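Local coordinates for protein methyl transferase from Methanosarcina acetivorans (Methanosarcina acetivorans, PDB 6MRO) that probably transfers methyl groups from S-adenosylmethionine to an acceptor, and binds S-adenosylhomocysteine and calcium ions, at residues 13-16 with 17-21; 71-74 with 75-79; 118-121 with 122-126. The protein carries 1 engineered substitution. All coordinates share one frame; numbering follows the deposited sequence.

The three contacts are local ones, each within a continuous run of chain, in a Rossmann-type methyltransferase fold. Contact 1 belongs to the cofactor pocket: Trp13 lies over the sulfur of S-adenosylhomocysteine, and the turn that follows leads into helix 20-27. Contact 2 closes helix 64-76 at the surface; the centres of contacts 1 and 2 are about 16 Å apart, their nearest atoms about 5 Å. Contact 3 lies in helix 114-127, across the chain's centre from both others, its centre about 25 Å and 30 Å from those of contacts 1 and 2. Its Phe120 comes within about 7 Å of the ligand, and Lys73 of contact 2 within about 8 Å, side chain to ligand.

Contact 1: residues 13-16 with 17-21; sequences WDID and HPQPA. With SAH (S-adenosyl-L-homocysteine), chain B.
Ile15 is buried, its CD1 lying over one face of the His17 imidazole, a CH-pi contact 3.8 Å from the ring centroid. The same methyl meets NE2 of Gln19 at 3.4 Å, the side chains crossing at about a right angle; this is the close-packed part, and Asp177 continues it. Toward solvent, in one of two Asp16 conformers, the His17 ND1 hydrogen points in the ring plane at Asp16 OD1, 2.8 Å away and nearly straight at 172°. Asp16 CG there sits between its backbone N and carbonyl carbon (chi1 70°), swinging the carboxylate back to the imidazole. With NE2 hydrogen-bonded to Asp177, the ring is then held at both nitrogens; a leucine here would probably leave Asp177, and Asp16 in that conformer, without this partner. Gln19, the N-cap residue of helix 20-27, accepts from Asp177 N at OE1 and donates from NE2 to a water, which donates to Trp13 O and to the SAH carboxylate O, 2.6 Å away. The Trp13 ring covers SAH SD, 3.2 Å from NE1, an atom hydrogen-bonded to Tyr7. Water and indole thus couple the turn to both the carboxylate and the sulfur of the ligand.

Contact 2: residues 71-74 with 75-79; sequences KAKA and IERHV
Ile75, Glu76 and Arg77 donate their backbone N-H groups to the carbonyls of Lys71, Ala72 and Lys73 in the last alpha-helical turn, and a Schellman motif then ends the helix, with Val79 N bonded to Ala74 O at 3.0 Å and His78 N to Ile75 O at 3.2 Å. His78, at positive phi (58°), is the C-prime residue, where the chain leaves the helix. Among the side chains, Lys73 and Arg77 lie alongside each other and point the same way. Lys73 CG sits over the centre of the guanidinium face, 3.3 Å from Arg77 CZ, while its CD lies 3.4 Å from NH1. Arg77 runs extended from CG to NE, which carries its flat end along the lysine methylenes; Lys73 bends at chi3 (-80°), and its NZ stands 4.8 Å from Arg77 NH2. Both cations converge on Glu45, which forms salt bridges to Lys73 NZ and Arg77 NH1. On another side of the helix, Ile75 CD1 folds back to 3.4 Å from Lys71 O. Helix 64-76 joins strands 56-61 and 82-85 in a beta-alpha-beta unit; Lys71 and Ala74 touch Phe83 of strand 82-85, while Lys73 and Arg77 pack on Ile48 of the neighbouring helix 45-51.

Contact 3: residues 118-121 with 122-126; sequences LLFT and RHVHK
Leu119 and Phe120 each meet the residue one turn further along helix 114-127, the first touching His123 and the second Val124. The backbone bonds are those of a regular alpha-helix: Arg122, His123, Val124 and His125 donate in turn to Leu118, Leu119, Phe120 and Thr121.

Two of these carbonyls also accept from side chains. Thr121 OG1 donates a hydrogen bond to Leu118 O at 2.6 Å, because chi1 of 61° places the hydroxyl between the backbone N and carbonyl carbon, facing back along the helix; Leu118 O thus serves both this hydroxyl and Arg122 N. In the same way Leu119 O takes His123 N and, at 3.3 Å, His123 ND1. The oxygen lies in the imidazole plane, whereas ND1 stands above the plane of the carbonyl. The far nitrogen, NE2, is hydrogen-bonded to Asp92, so the ring is gripped at both nitrogens and its rotation is probably fixed.

Van der Waals contacts follow the same four-residue spacing. Leu119 runs alongside His123 and points the same way, bringing its CD1 to 3.5 Å from CE1 of the imidazole. In the apolar pair, Val124 CG2 lies over one face of the Phe120 ring, toward its rim and 4.0 Å from CZ; this CH-pi contact lies 14° off the ring normal.

Phe120, Thr121 and Val124 are buried. Phe120 and Val124 pack against Ile39 of strand 35-39 and Tyr134 of strand 132-139, and Phe120 also touches Val88, an S-adenosylhomocysteine-binding residue, while Thr121 touches Thr161 and Phe162 of helix 155-162.

Contact 1: residues 13-16 with 17-21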
ATOM      1  N   TRP A  13       3.165  12.212  -2.784  1.00 17.49           N
ATOM      2  CA  TRP A  13       3.334  10.799  -3.125  1.00 16.79           C
ATOM      3  C   TRP A  13       2.803  10.460  -4.514  1.00 19.13           C
ATOM      4  O   TRP A  13       3.005   9.328  -4.986  1.00 17.63           O
ATOM      5  CB  TRP A  13       2.621   9.914  -2.086  1.00 17.61           C
ATOM      6  CG  TRP A  13       1.150  10.228  -2.022  1.00 19.08           C
ATOM      7  CD1 TRP A  13       0.161   9.722  -2.826  1.00 17.36           C
ATOM      8  CD2 TRP A  13       0.511  11.143  -1.124  1.00 19.60           C
ATOM      9  NE1 TRP A  13      -1.054  10.279  -2.484  1.00 18.22           N
ATOM     10  CE2 TRP A  13      -0.867  11.147  -1.439  1.00 17.73           C
ATOM     11  CE3 TRP A  13       0.970  11.957  -0.077  1.00 21.76           C
ATOM     12  CZ2 TRP A  13      -1.791  11.930  -0.744  1.00 19.22           C
ATOM     13  CZ3 TRP A  13       0.045  12.740   0.610  1.00 20.33           C
ATOM     14  CH2 TRP A  13      -1.317  12.711   0.277  1.00 20.64           C
ATOM     15  N   ASP A  14       2.122  11.400  -5.174  1.00 18.80           N
ATOM     16  CA  ASP A  14       1.350  11.082  -6.371  1.00 18.29           C
ATOM     17  C   ASP A  14       2.247  11.142  -7.609  1.00 18.24           C
ATOM     18  O   ASP A  14       2.080  11.958  -8.509  1.00 21.63           O
ATOM     19  CB  ASP A  14       0.150  12.019  -6.475  1.00 19.52           C
ATOM     20  CG  ASP A  14      -0.791  11.632  -7.571  1.00 22.42           C
ATOM     21  OD1 ASP A  14      -0.912  10.413  -7.827  1.00 21.06           O
ATOM     22  OD2 ASP A  14      -1.386  12.555  -8.180  1.00 23.88           O
ATOM     23  N   ILE A  15       3.226  10.229  -7.632  1.00 19.69           N
ATOM     24  CA  ILE A  15       4.180  10.163  -8.734  1.00 20.80           C
ATOM     25  C   ILE A  15       3.530   9.535  -9.963  1.00 19.03           C
ATOM     26  O   ILE A  15       2.512   8.844  -9.882  1.00 23.74           O
ATOM     27  CB  ILE A  15       5.452   9.399  -8.324  1.00 22.70           C
ATOM     28  CG1 ILE A  15       5.100   8.000  -7.801  1.00 18.02           C
ATOM     29  CG2 ILE A  15       6.253  10.210  -7.304  1.00 23.84           C
ATOM     30  CD1 ILE A  15       6.332   7.119  -7.601  1.00 18.42           C
ATOM     31  N   ASP A  16       4.140   9.784 -11.126  0.80 22.39           N
ATOM     32  CA  ASP A  16       3.602   9.364 -12.412  0.80 23.36           C
ATOM     33  C   ASP A  16       4.102   7.992 -12.839  0.80 23.08           C
ATOM     34  O   ASP A  16       4.153   7.707 -14.039  0.80 22.53           O
ATOM     35  CB  ASP A  16       3.923  10.414 -13.489  0.80 28.78           C
ATOM     36  CG  ASP A  16       5.408  10.474 -13.867  0.80 31.92           C
ATOM     37  OD1 ASP A  16       6.247   9.690 -13.373  0.80 22.58           O
ATOM     38  OD2 ASP A  16       5.740  11.342 -14.696  0.80 39.44           O
ATOM     39  N   HIS A  17       4.490   7.149 -11.889  1.00 20.63           N
ATOM     40  CA  HIS A  17       4.983   5.814 -12.186  1.00 22.72           C
ATOM     41  C   HIS A  17       4.774   4.955 -10.944  1.00 18.57           C
ATOM     42  O   HIS A  17       4.516   5.483  -9.856  1.00 18.98           O
ATOM     43  CB  HIS A  17       6.469   5.847 -12.604  1.00 23.46           C
ATOM     44  CG  HIS A  17       7.373   6.538 -11.624  1.00 20.93           C
ATOM     45  ND1 HIS A  17       7.502   7.910 -11.571  1.00 25.53           N
ATOM     46  CD2 HIS A  17       8.231   6.044 -10.700  1.00 23.97           C
ATOM     47  CE1 HIS A  17       8.390   8.233 -10.646  1.00 23.42           C
ATOM     48  NE2 HIS A  17       8.844   7.120 -10.095  1.00 25.72           N
ATOM     49  N   PRO A  18       4.860   3.633 -11.070  1.00 19.08           N
ATOM     50  CA  PRO A  18       4.805   2.789  -9.872  1.00 18.01           C
ATOM     51  C   PRO A  18       6.006   3.067  -8.991  1.00 17.96           C
ATOM     52  O   PRO A  18       7.059   3.483  -9.468  1.00 18.30           O
ATOM     53  CB  PRO A  18       4.849   1.360 -10.433  1.00 19.46           C
ATOM     54  CG  PRO A  18       4.426   1.506 -11.876  1.00 23.68           C
ATOM     55  CD  PRO A  18       4.949   2.837 -12.305  1.00 21.63           C
ATOM     56  N   GLN A  19       5.839   2.838  -7.689  1.00 18.53           N
ATOM     57  CA  GLN A  19       6.976   2.960  -6.788  1.00 16.50           C
ATOM     58  C   GLN A  19       8.042   1.928  -7.152  1.00 17.25           C
ATOM     59  O   GLN A  19       7.719   0.758  -7.387  1.00 19.36           O
ATOM     60  CB  GLN A  19       6.549   2.770  -5.331  1.00 17.95           C
ATOM     61  CG  GLN A  19       5.874   4.004  -4.755  1.00 16.54           C
ATOM     62  CD  GLN A  19       6.854   5.110  -4.496  1.00 17.88           C
ATOM     63  OE1 GLN A  19       8.068   4.904  -4.546  1.00 18.83           O
ATOM     64  NE2 GLN A  19       6.341   6.311  -4.286  1.00 16.02           N
ATOM     65  N   PRO A  20       9.316   2.324  -7.192  1.00 17.96           N
ATOM     66  CA  PRO A  20      10.357   1.354  -7.564  1.00 21.31           C
ATOM     67  C   PRO A  20      10.396   0.137  -6.662  1.00 21.97           C
ATOM     68  O   PRO A  20      10.660  -0.968  -7.155  1.00 21.44           O
ATOM     69  CB  PRO A  20      11.644   2.181  -7.481  1.00 23.97           C
ATOM     70  CG  PRO A  20      11.196   3.570  -7.807  1.00 25.26           C
ATOM     71  CD  PRO A  20       9.796   3.716  -7.275  1.00 19.83           C
ATOM     72  N   ALA A  21      10.109   0.290  -5.367  1.00 19.95           N
ATOM     73  CA  ALA A  21      10.153  -0.869  -4.474  1.00 23.79           C
ATOM     74  C   ALA A  21       9.168  -1.942  -4.917  1.00 21.90           C
ATOM     75  O   ALA A  21       9.460  -3.140  -4.826  1.00 21.47           O
ATOM     76  CB  ALA A  21       9.875  -0.442  -3.031  1.00 21.31           C
TER
HETATM   77  N   SAH B 201      -0.831   4.231  -2.651  1.00 14.59           N
HETATM   78  CA  SAH B 201      -0.941   5.522  -3.356  1.00 14.90           C
HETATM   79  CB  SAH B 201      -1.470   6.600  -2.418  1.00 15.24           C
HETATM   80  CG  SAH B 201      -0.695   6.706  -1.105  1.00 17.86           C
HETATM   81  SD  SAH B 201      -1.198   8.106  -0.077  1.00 18.28           S
HETATM   82  C   SAH B 201       0.391   5.965  -3.941  1.00 19.19           C
HETATM   83  O   SAH B 201       1.434   5.345  -3.683  1.00 17.37           O
HETATM   84  OXT SAH B 201       0.436   6.966  -4.673  1.00 20.22           O
HETATM   85  C5' SAH B 201      -2.292   7.183   1.046  1.00 18.96           C
HETATM   86  C4' SAH B 201      -3.665   6.891   0.438  1.00 19.05           C
HETATM   87  O4' SAH B 201      -4.449   6.181   1.388  1.00 22.38           O
HETATM   88  C3' SAH B 201      -4.469   8.122   0.020  1.00 16.93           C
HETATM   89  O3' SAH B 201      -4.832   7.957  -1.342  1.00 16.83           O
HETATM   90  C2' SAH B 201      -5.661   8.115   0.967  1.00 19.04           C
HETATM   91  O2' SAH B 201      -6.866   8.622   0.413  1.00 20.99           O
HETATM   92  C1' SAH B 201      -5.782   6.642   1.319  1.00 17.40           C
HETATM   93  N9  SAH B 201      -6.422   6.344   2.605  1.00 22.07           N
HETATM   94  C8  SAH B 201      -6.177   6.916   3.834  1.00 23.00           C
HETATM   95  N7  SAH B 201      -6.950   6.303   4.748  1.00 22.27           N
HETATM   96  C5  SAH B 201      -7.665   5.336   4.122  1.00 22.76           C
HETATM   97  C6  SAH B 201      -8.610   4.416   4.568  1.00 24.55           C
HETATM   98  N6  SAH B 201      -8.966   4.374   5.845  1.00 26.03           N
HETATM   99  N1  SAH B 201      -9.175   3.550   3.669  1.00 19.99           N
HETATM  100  C2  SAH B 201      -8.809   3.581   2.336  1.00 19.05           C
HETATM  101  N3  SAH B 201      -7.886   4.499   1.886  1.00 19.09           N
HETATM  102  C4  SAH B 201      -7.322   5.347   2.780  1.00 19.76           C
HETATM  103  O   HOH W   1       3.534   6.707  -4.389  1.00 22.61           O

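Contact 2: residues 71-74 with 75-79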
ATOM      1  N   LYS A  71      -9.325   5.023 -12.347  1.00 21.96           N
ATOM      2  CA  LYS A  71     -10.138   4.346 -13.354  1.00 27.58           C
ATOM      3  C   LYS A  71      -9.826   4.855 -14.755  1.00 25.72           C
ATOM      4  O   LYS A  71      -9.634   4.063 -15.684  1.00 26.61           O
ATOM      5  CB  LYS A  71     -11.619   4.540 -13.039  1.00 26.63           C
ATOM      6  CG  LYS A  71     -12.139   3.780 -11.841  1.00 30.54           C
ATOM      7  CD  LYS A  71     -13.616   4.106 -11.629  1.00 37.78           C
ATOM      8  CE  LYS A  71     -14.269   3.163 -10.624  1.00 38.69           C
ATOM      9  NZ  LYS A  71     -15.614   3.668 -10.232  1.00 39.98           N
ATOM     10  N   ALA A  72      -9.778   6.179 -14.925  1.00 29.76           N
ATOM     11  CA  ALA A  72      -9.497   6.756 -16.241  1.00 31.27           C
ATOM     12  C   ALA A  72      -8.116   6.351 -16.747  1.00 27.24           C
ATOM     13  O   ALA A  72      -7.923   6.129 -17.948  1.00 29.97           O
ATOM     14  CB  ALA A  72      -9.617   8.278 -16.175  1.00 34.03           C
ATOM     15  N   LYS A  73      -7.143   6.266 -15.841  1.00 25.37           N
ATOM     16  CA  LYS A  73      -5.799   5.839 -16.211  1.00 26.47           C
ATOM     17  C   LYS A  73      -5.807   4.404 -16.724  1.00 28.44           C
ATOM     18  O   LYS A  73      -5.207   4.097 -17.764  1.00 28.40           O
ATOM     19  CB  LYS A  73      -4.883   5.974 -14.989  1.00 29.13           C
ATOM     20  CG  LYS A  73      -3.418   6.194 -15.252  1.00 32.17           C
ATOM     21  CD  LYS A  73      -2.658   6.294 -13.909  1.00 31.17           C
ATOM     22  CE  LYS A  73      -2.805   7.685 -13.281  1.00 28.97           C
ATOM     23  NZ  LYS A  73      -1.882   7.886 -12.126  1.00 26.82           N
ATOM     24  N   ALA A  74      -6.472   3.506 -15.989  1.00 26.31           N
ATOM     25  CA  ALA A  74      -6.590   2.120 -16.422  1.00 29.86           C
ATOM     26  C   ALA A  74      -7.284   2.020 -17.777  1.00 30.87           C
ATOM     27  O   ALA A  74      -6.871   1.235 -18.637  1.00 33.60           O
ATOM     28  CB  ALA A  74      -7.348   1.307 -15.369  1.00 29.63           C
ATOM     29  N   ILE A  75      -8.333   2.815 -17.988  1.00 28.61           N
ATOM     30  CA  ILE A  75      -9.022   2.812 -19.277  1.00 32.79           C
ATOM     31  C   ILE A  75      -8.081   3.298 -20.373  1.00 38.01           C
ATOM     32  O   ILE A  75      -7.971   2.684 -21.442  1.00 41.63           O
ATOM     33  CB  ILE A  75     -10.297   3.668 -19.196  1.00 37.55           C
ATOM     34  CG1 ILE A  75     -11.366   2.942 -18.371  1.00 40.08           C
ATOM     35  CG2 ILE A  75     -10.821   4.005 -20.595  1.00 38.36           C
ATOM     36  CD1 ILE A  75     -12.369   3.870 -17.723  1.00 41.63           C
ATOM     37  N   GLU A  76      -7.366   4.394 -20.109  1.00 38.55           N
ATOM     38  CA  GLU A  76      -6.412   4.921 -21.078  1.00 41.16           C
ATOM     39  C   GLU A  76      -5.346   3.893 -21.427  1.00 39.68           C
ATOM     40  O   GLU A  76      -4.968   3.752 -22.596  1.00 39.19           O
ATOM     41  CB  GLU A  76      -5.761   6.196 -20.535  1.00 43.62           C
ATOM     42  CG  GLU A  76      -5.156   7.074 -21.611  1.00 46.90           C
ATOM     43  CD  GLU A  76      -6.179   7.519 -22.650  1.00 51.88           C
ATOM     44  OE1 GLU A  76      -6.232   6.908 -23.737  1.00 56.98           O
ATOM     45  OE2 GLU A  76      -6.918   8.489 -22.384  1.00 53.29           O
ATOM     46  N   ARG A  77      -4.857   3.157 -20.435  1.00 38.49           N
ATOM     47  CA  ARG A  77      -3.762   2.222 -20.646  1.00 38.51           C
ATOM     48  C   ARG A  77      -4.236   0.804 -20.945  1.00 35.70           C
ATOM     49  O   ARG A  77      -3.418  -0.125 -20.918  1.00 39.75           O
ATOM     50  CB  ARG A  77      -2.837   2.233 -19.434  1.00 38.64           C
ATOM     51  CG  ARG A  77      -2.275   3.612 -19.176  1.00 39.01           C
ATOM     52  CD  ARG A  77      -1.686   3.733 -17.795  1.00 39.76           C
ATOM     53  NE  ARG A  77      -1.149   5.072 -17.565  1.00 40.94           N
ATOM     54  CZ  ARG A  77      -0.476   5.432 -16.474  1.00 41.85           C
ATOM     55  NH1 ARG A  77      -0.261   4.554 -15.503  1.00 38.77           N
ATOM     56  NH2 ARG A  77      -0.030   6.673 -16.352  1.00 46.67           N
ATOM     57  N   HIS A  78      -5.529   0.623 -21.225  1.00 31.66           N
ATOM     58  CA  HIS A  78      -6.080  -0.652 -21.691  1.00 34.68           C
ATOM     59  C   HIS A  78      -5.800  -1.778 -20.702  1.00 35.91           C
ATOM     60  O   HIS A  78      -5.365  -2.870 -21.069  1.00 39.74           O
ATOM     61  CB  HIS A  78      -5.552  -0.995 -23.085  1.00 40.12           C
ATOM     62  CG  HIS A  78      -5.605   0.160 -24.035  1.00 52.07           C
ATOM     63  ND1 HIS A  78      -6.774   0.569 -24.643  1.00 56.65           N
ATOM     64  CD2 HIS A  78      -4.643   1.017 -24.454  1.00 55.01           C
ATOM     65  CE1 HIS A  78      -6.526   1.616 -25.409  1.00 58.16           C
ATOM     66  NE2 HIS A  78      -5.241   1.910 -25.311  1.00 57.25           N
ATOM     67  N   VAL A  79      -6.098  -1.527 -19.454  1.00 34.70           N
ATOM     68  CA  VAL A  79      -5.873  -2.495 -18.425  1.00 33.60           C
ATOM     69  C   VAL A  79      -7.117  -2.608 -17.568  1.00 31.36           C
ATOM     70  O   VAL A  79      -7.774  -1.671 -17.336  1.00 33.08           O
ATOM     71  CB  VAL A  79      -4.665  -2.061 -17.569  1.00 36.53           C
ATOM     72  CG1 VAL A  79      -4.482  -2.988 -16.417  1.00 37.65           C
ATOM     73  CG2 VAL A  79      -3.415  -1.985 -18.371  1.00 40.87           C
TER

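Contact 3: residues 118-121 with 122-126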
ATOM      1  N   LEU A 118      -4.381  -1.345  15.297  1.00 36.06           N
ATOM      2  CA  LEU A 118      -4.751  -2.738  15.550  1.00 37.67           C
ATOM      3  C   LEU A 118      -5.870  -3.175  14.617  1.00 35.11           C
ATOM      4  O   LEU A 118      -5.789  -4.236  13.985  1.00 32.94           O
ATOM      5  CB  LEU A 118      -5.164  -2.937  17.013  1.00 44.82           C
ATOM      6  CG  LEU A 118      -6.085  -4.135  17.317  1.00 50.19           C
ATOM      7  CD1 LEU A 118      -5.419  -5.473  16.992  1.00 52.66           C
ATOM      8  CD2 LEU A 118      -6.573  -4.128  18.774  1.00 51.10           C
ATOM      9  N   LEU A 119      -6.924  -2.359  14.519  1.00 35.42           N
ATOM     10  CA  LEU A 119      -8.013  -2.631  13.584  1.00 35.72           C
ATOM     11  C   LEU A 119      -7.491  -2.782  12.160  1.00 35.01           C
ATOM     12  O   LEU A 119      -7.918  -3.679  11.421  1.00 37.07           O
ATOM     13  CB  LEU A 119      -9.043  -1.503  13.659  1.00 39.02           C
ATOM     14  CG  LEU A 119     -10.327  -1.647  12.848  1.00 41.07           C
ATOM     15  CD1 LEU A 119     -11.073  -2.875  13.326  1.00 40.30           C
ATOM     16  CD2 LEU A 119     -11.195  -0.396  12.962  1.00 39.98           C
ATOM     17  N   PHE A 120      -6.567  -1.909  11.759  1.00 31.49           N
ATOM     18  CA  PHE A 120      -5.987  -1.992  10.422  1.00 25.32           C
ATOM     19  C   PHE A 120      -5.346  -3.356  10.187  1.00 25.99           C
ATOM     20  O   PHE A 120      -5.656  -4.039   9.204  1.00 22.83           O
ATOM     21  CB  PHE A 120      -4.975  -0.861  10.249  1.00 26.01           C
ATOM     22  CG  PHE A 120      -4.214  -0.901   8.954  1.00 24.66           C
ATOM     23  CD1 PHE A 120      -2.942  -1.442   8.909  1.00 26.98           C
ATOM     24  CD2 PHE A 120      -4.760  -0.370   7.790  1.00 22.92           C
ATOM     25  CE1 PHE A 120      -2.220  -1.461   7.725  1.00 28.73           C
ATOM     26  CE2 PHE A 120      -4.039  -0.389   6.598  1.00 21.47           C
ATOM     27  CZ  PHE A 120      -2.763  -0.936   6.576  1.00 23.37           C
ATOM     28  N   THR A 121      -4.464  -3.782  11.095  1.00 29.45           N
ATOM     29  CA  THR A 121      -3.805  -5.075  10.927  1.00 26.47           C
ATOM     30  C   THR A 121      -4.826  -6.206  10.837  1.00 25.26           C
ATOM     31  O   THR A 121      -4.666  -7.130  10.031  1.00 25.90           O
ATOM     32  CB  THR A 121      -2.824  -5.345  12.075  1.00 28.64           C
ATOM     33  OG1 THR A 121      -3.524  -5.386  13.331  1.00 32.57           O
ATOM     34  CG2 THR A 121      -1.755  -4.285  12.138  1.00 28.95           C
ATOM     35  N   ARG A 122      -5.876  -6.149  11.637  1.00 27.06           N
ATOM     36  CA  ARG A 122      -6.861  -7.225  11.623  1.00 29.38           C
ATOM     37  C   ARG A 122      -7.621  -7.320  10.318  1.00 29.41           C
ATOM     38  O   ARG A 122      -7.898  -8.374   9.863  1.00 29.94           O
ATOM     39  CB  ARG A 122      -7.807  -7.196  12.838  1.00 30.91           C
ATOM     40  CG  ARG A 122      -8.895  -8.291  12.810  1.00 32.18           C
ATOM     41  CD  ARG A 122      -8.767  -9.432  13.858  1.00 33.02           C
ATOM     42  NE  ARG A 122      -9.561 -10.666  13.597  1.00 34.35           N
ATOM     43  CZ  ARG A 122     -10.652 -11.059  14.265  1.00 35.63           C
ATOM     44  NH1 ARG A 122     -11.127 -10.346  15.266  1.00 37.32           N
ATOM     45  NH2 ARG A 122     -11.281 -12.163  13.927  1.00 35.64           N
ATOM     46  N   HIS A 123      -7.950  -6.187   9.732  1.00 25.91           N
ATOM     47  CA  HIS A 123      -8.682  -6.217   8.470  1.00 27.31           C
ATOM     48  C   HIS A 123      -7.805  -6.707   7.332  1.00 27.95           C
ATOM     49  O   HIS A 123      -8.255  -7.491   6.489  1.00 27.68           O
ATOM     50  CB  HIS A 123      -9.247  -4.830   8.158  1.00 32.27           C
ATOM     51  CG  HIS A 123     -10.616  -4.617   8.714  1.00 41.42           C
ATOM     52  ND1 HIS A 123     -10.834  -4.132   9.985  1.00 45.81           N
ATOM     53  CD2 HIS A 123     -11.838  -4.884   8.197  1.00 44.21           C
ATOM     54  CE1 HIS A 123     -12.133  -4.082  10.217  1.00 46.10           C
ATOM     55  NE2 HIS A 123     -12.765  -4.534   9.149  1.00 45.66           N
ATOM     56  N   VAL A 124      -6.555  -6.240   7.280  1.00 24.49           N
ATOM     57  CA  VAL A 124      -5.622  -6.730   6.274  1.00 25.25           C
ATOM     58  C   VAL A 124      -5.420  -8.231   6.429  1.00 26.73           C
ATOM     59  O   VAL A 124      -5.459  -8.990   5.449  1.00 24.53           O
ATOM     60  CB  VAL A 124      -4.287  -5.970   6.370  1.00 23.09           C
ATOM     61  CG1 VAL A 124      -3.259  -6.611   5.452  1.00 22.10           C
ATOM     62  CG2 VAL A 124      -4.490  -4.489   6.036  1.00 20.72           C
ATOM     63  N   HIS A 125      -5.200  -8.683   7.675  1.00 23.14           N
ATOM     64  CA  HIS A 125      -5.013 -10.104   7.944  1.00 26.89           C
ATOM     65  C   HIS A 125      -6.219 -10.911   7.477  1.00 25.44           C
ATOM     66  O   HIS A 125      -6.063 -11.980   6.883  1.00 26.79           O
ATOM     67  CB  HIS A 125      -4.759 -10.324   9.444  1.00 28.54           C
ATOM     68  CG  HIS A 125      -4.718 -11.764   9.863  1.00 35.11           C
ATOM     69  ND1 HIS A 125      -3.545 -12.485   9.943  1.00 35.02           N
ATOM     70  CD2 HIS A 125      -5.701 -12.605  10.261  1.00 35.18           C
ATOM     71  CE1 HIS A 125      -3.809 -13.716  10.347  1.00 35.21           C
ATOM     72  NE2 HIS A 125      -5.110 -13.814  10.555  1.00 39.64           N
ATOM     73  N   LYS A 126      -7.427 -10.382   7.691  1.00 28.33           N
ATOM     74  CA  LYS A 126      -8.646 -11.136   7.396  1.00 26.56           C
ATOM     75  C   LYS A 126      -8.823 -11.375   5.898  1.00 25.52           C
ATOM     76  O   LYS A 126      -9.175 -12.484   5.489  1.00 26.24           O
ATOM     77  CB  LYS A 126      -9.855 -10.399   7.976  1.00 29.97           C
ATOM     78  CG  LYS A 126     -11.191 -11.099   7.775  1.00 38.84           C
ATOM     79  CD  LYS A 126     -12.341 -10.231   8.277  1.00 43.28           C
ATOM     80  CE  LYS A 126     -13.691 -10.877   7.981  1.00 48.54           C
ATOM     81  NZ  LYS A 126     -13.797 -12.229   8.601  1.00 50.98           N
TER